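Local coordinates for protein titin heart isoform N2-B (Homo sapiens, PDB 2BK8) that builds the giant structural filament of muscle from many domains, among them this immunoglobulin-like one from its M-band part, at residues C23-Y28 with C75-D80. Numbering follows the deposited sequence.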
loop_
_atom_site.group_PDB
_atom_site.type_symbol
_atom_site.label_atom_id
_atom_site.label_comp_id
_atom_site.label_asym_id
_atom_site.label_seq_id
_atom_site.Cartn_x
_atom_site.Cartn_y
_atom_site.Cartn_z
ATOM N N CYS A 23 6.531 1.949 0.361
ATOM C CA CYS A 23 7.072 1.011 1.335
ATOM C C CYS A 23 8.427 0.492 0.856
ATOM O O CYS A 23 8.526 -0.163 -0.191
ATOM C CB CYS A 23 6.089 -0.157 1.587
ATOM S SG CYS A 23 6.731 -1.408 2.824
ATOM N N LYS A 24 9.471 0.776 1.629
ATOM C CA LYS A 24 10.822 0.319 1.296
ATOM C C LYS A 24 11.194 -1.013 2.013
ATOM O O LYS A 24 11.048 -1.127 3.228
ATOM C CB LYS A 24 11.828 1.455 1.619
ATOM C CG LYS A 24 13.167 1.363 0.945
ATOM C CD LYS A 24 14.013 2.588 1.298
ATOM C CE LYS A 24 15.476 2.332 1.018
ATOM N NZ LYS A 24 16.403 3.313 1.659
ATOM N N ILE A 25 11.596 -2.015 1.237
ATOM C CA ILE A 25 11.911 -3.364 1.767
ATOM C C ILE A 25 13.402 -3.612 1.973
ATOM O O ILE A 25 14.218 -3.331 1.091
ATOM C CB ILE A 25 11.217 -4.460 0.883
ATOM C CG1 ILE A 25 9.695 -4.309 0.986
ATOM C CG2 ILE A 25 11.545 -5.854 1.385
ATOM C CD1 ILE A 25 8.925 -4.255 -0.358
ATOM N N GLU A 26 13.748 -4.125 3.163
ATOM C CA GLU A 26 15.117 -4.556 3.462
ATOM C C GLU A 26 15.255 -6.042 3.145
ATOM O O GLU A 26 14.350 -6.834 3.440
ATOM C CB GLU A 26 15.450 -4.263 4.919
ATOM C CG GLU A 26 15.371 -2.806 5.392
ATOM C CD GLU A 26 16.178 -1.792 4.549
ATOM O OE1 GLU A 26 17.383 -2.015 4.296
ATOM O OE2 GLU A 26 15.604 -0.736 4.188
ATOM N N ASN A 27 16.402 -6.412 2.567
ATOM C CA ASN A 27 16.767 -7.803 2.233
ATOM C C ASN A 27 15.775 -8.525 1.308
ATOM O O ASN A 27 15.495 -9.726 1.463
ATOM C CB ASN A 27 17.092 -8.639 3.488
ATOM C CG ASN A 27 18.059 -7.944 4.440
ATOM O OD1 ASN A 27 19.272 -7.943 4.221
ATOM N ND2 ASN A 27 17.526 -7.398 5.536
ATOM N N TYR A 28 15.225 -7.756 0.365
ATOM C CA TYR A 28 14.530 -8.305 -0.796
ATOM C C TYR A 28 15.465 -9.167 -1.669
ATOM O O TYR A 28 16.699 -8.990 -1.664
ATOM C CB TYR A 28 13.909 -7.163 -1.613
ATOM C CG TYR A 28 14.921 -6.181 -2.165
ATOM C CD1 TYR A 28 15.511 -6.386 -3.411
ATOM C CD2 TYR A 28 15.315 -5.061 -1.427
ATOM C CE1 TYR A 28 16.457 -5.493 -3.906
ATOM C CE2 TYR A 28 16.235 -4.160 -1.923
ATOM C CZ TYR A 28 16.807 -4.372 -3.151
ATOM O OH TYR A 28 17.744 -3.487 -3.646
ATOM N N CYS A 75 0.593 -3.271 3.016
ATOM C CA CYS A 75 1.559 -3.794 2.024
ATOM C C CYS A 75 2.080 -5.109 2.580
ATOM O O CYS A 75 2.751 -5.132 3.638
ATOM C CB CYS A 75 2.732 -2.822 1.838
ATOM S SG CYS A 75 3.998 -3.374 0.639
ATOM N N LYS A 76 1.735 -6.206 1.904
ATOM C CA LYS A 76 2.194 -7.556 2.302
ATOM C C LYS A 76 3.348 -8.079 1.432
ATOM O O LYS A 76 3.241 -8.193 0.205
ATOM C CB LYS A 76 1.016 -8.580 2.337
ATOM C CG LYS A 76 1.437 -9.980 2.816
ATOM C CD LYS A 76 0.235 -10.927 2.806
ATOM C CE LYS A 76 0.652 -12.351 3.123
ATOM N NZ LYS A 76 -0.422 -13.130 3.827
ATOM N N VAL A 77 4.450 -8.448 2.088
ATOM C CA VAL A 77 5.660 -8.888 1.388
ATOM C C VAL A 77 5.991 -10.334 1.716
ATOM O O VAL A 77 6.021 -10.712 2.879
ATOM C CB VAL A 77 6.856 -7.941 1.668
ATOM C CG1 VAL A 77 7.833 -8.081 0.590
ATOM C CG2 VAL A 77 6.357 -6.456 1.633
ATOM N N VAL A 78 6.176 -11.151 0.681
ATOM C CA VAL A 78 6.405 -12.596 0.853
ATOM C C VAL A 78 7.575 -13.037 -0.006
ATOM O O VAL A 78 7.652 -12.678 -1.184
ATOM C CB VAL A 78 5.147 -13.437 0.456
ATOM C CG1 VAL A 78 5.395 -14.926 0.609
ATOM C CG2 VAL A 78 3.951 -13.032 1.281
ATOM N N ASN A 79 8.491 -13.792 0.602
ATOM C CA ASN A 79 9.490 -14.574 -0.141
ATOM C C ASN A 79 9.640 -16.012 0.316
ATOM O O ASN A 79 8.786 -16.533 1.032
ATOM C CB ASN A 79 10.850 -13.863 -0.260
ATOM C CG ASN A 79 11.610 -13.770 1.045
ATOM O OD1 ASN A 79 11.117 -14.122 2.121
ATOM N ND2 ASN A 79 12.839 -13.272 0.951
ATOM N N ASP A 80 10.743 -16.631 -0.110
ATOM C CA ASP A 80 11.057 -18.044 0.136
ATOM C C ASP A 80 11.431 -18.344 1.583
ATOM O O ASP A 80 11.644 -19.516 1.952
ATOM C CB ASP A 80 12.208 -18.466 -0.780
ATOM C CG ASP A 80 11.758 -18.780 -2.204
ATOM O OD1 ASP A 80 10.542 -18.786 -2.491
ATOM O OD2 ASP A 80 12.639 -19.057 -3.042
#
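The carboxamide of N79 brings ND2 to 4.5 Å from N27 O, too far for a hydrogen bond. Its OD1 is gripped twice, by the backbone N-H groups of Y81 and G82, which fixes the amide's rotation; ND2, buried by the contact, has no partner in the model. On the other segment, I25 O lies in the plane of the Y28 ring, beside its rim, and the ring packs on Y53. Further in, the ends of I25 and V77 meet head-on: I25 CD1 sits 3.9 Å from V77 CG2 and 4.1 Å from V77 CG1, so it meets both branches of the valine. Strands 19-26 and 71-78, the B and F strands of this I-set immunoglobulin sandwich, belong to facing sheets; the segments 23-27 and 75-79 point 17° apart end to end, with no hydrogen bond between them. C23 and C75 occupy the positions of the classic intersheet disulfide, their CA atoms 7.3 Å apart. Yet C23 SG stands 4.0 Å from C75 SG, far beyond an S-S bond, so the pair is not disulfide-linked in this model. Both sulfurs are anti to their own backbone N (chi1 180°). V34 and W36 of strand 33-38 pack against C75, and V34 also touches I25.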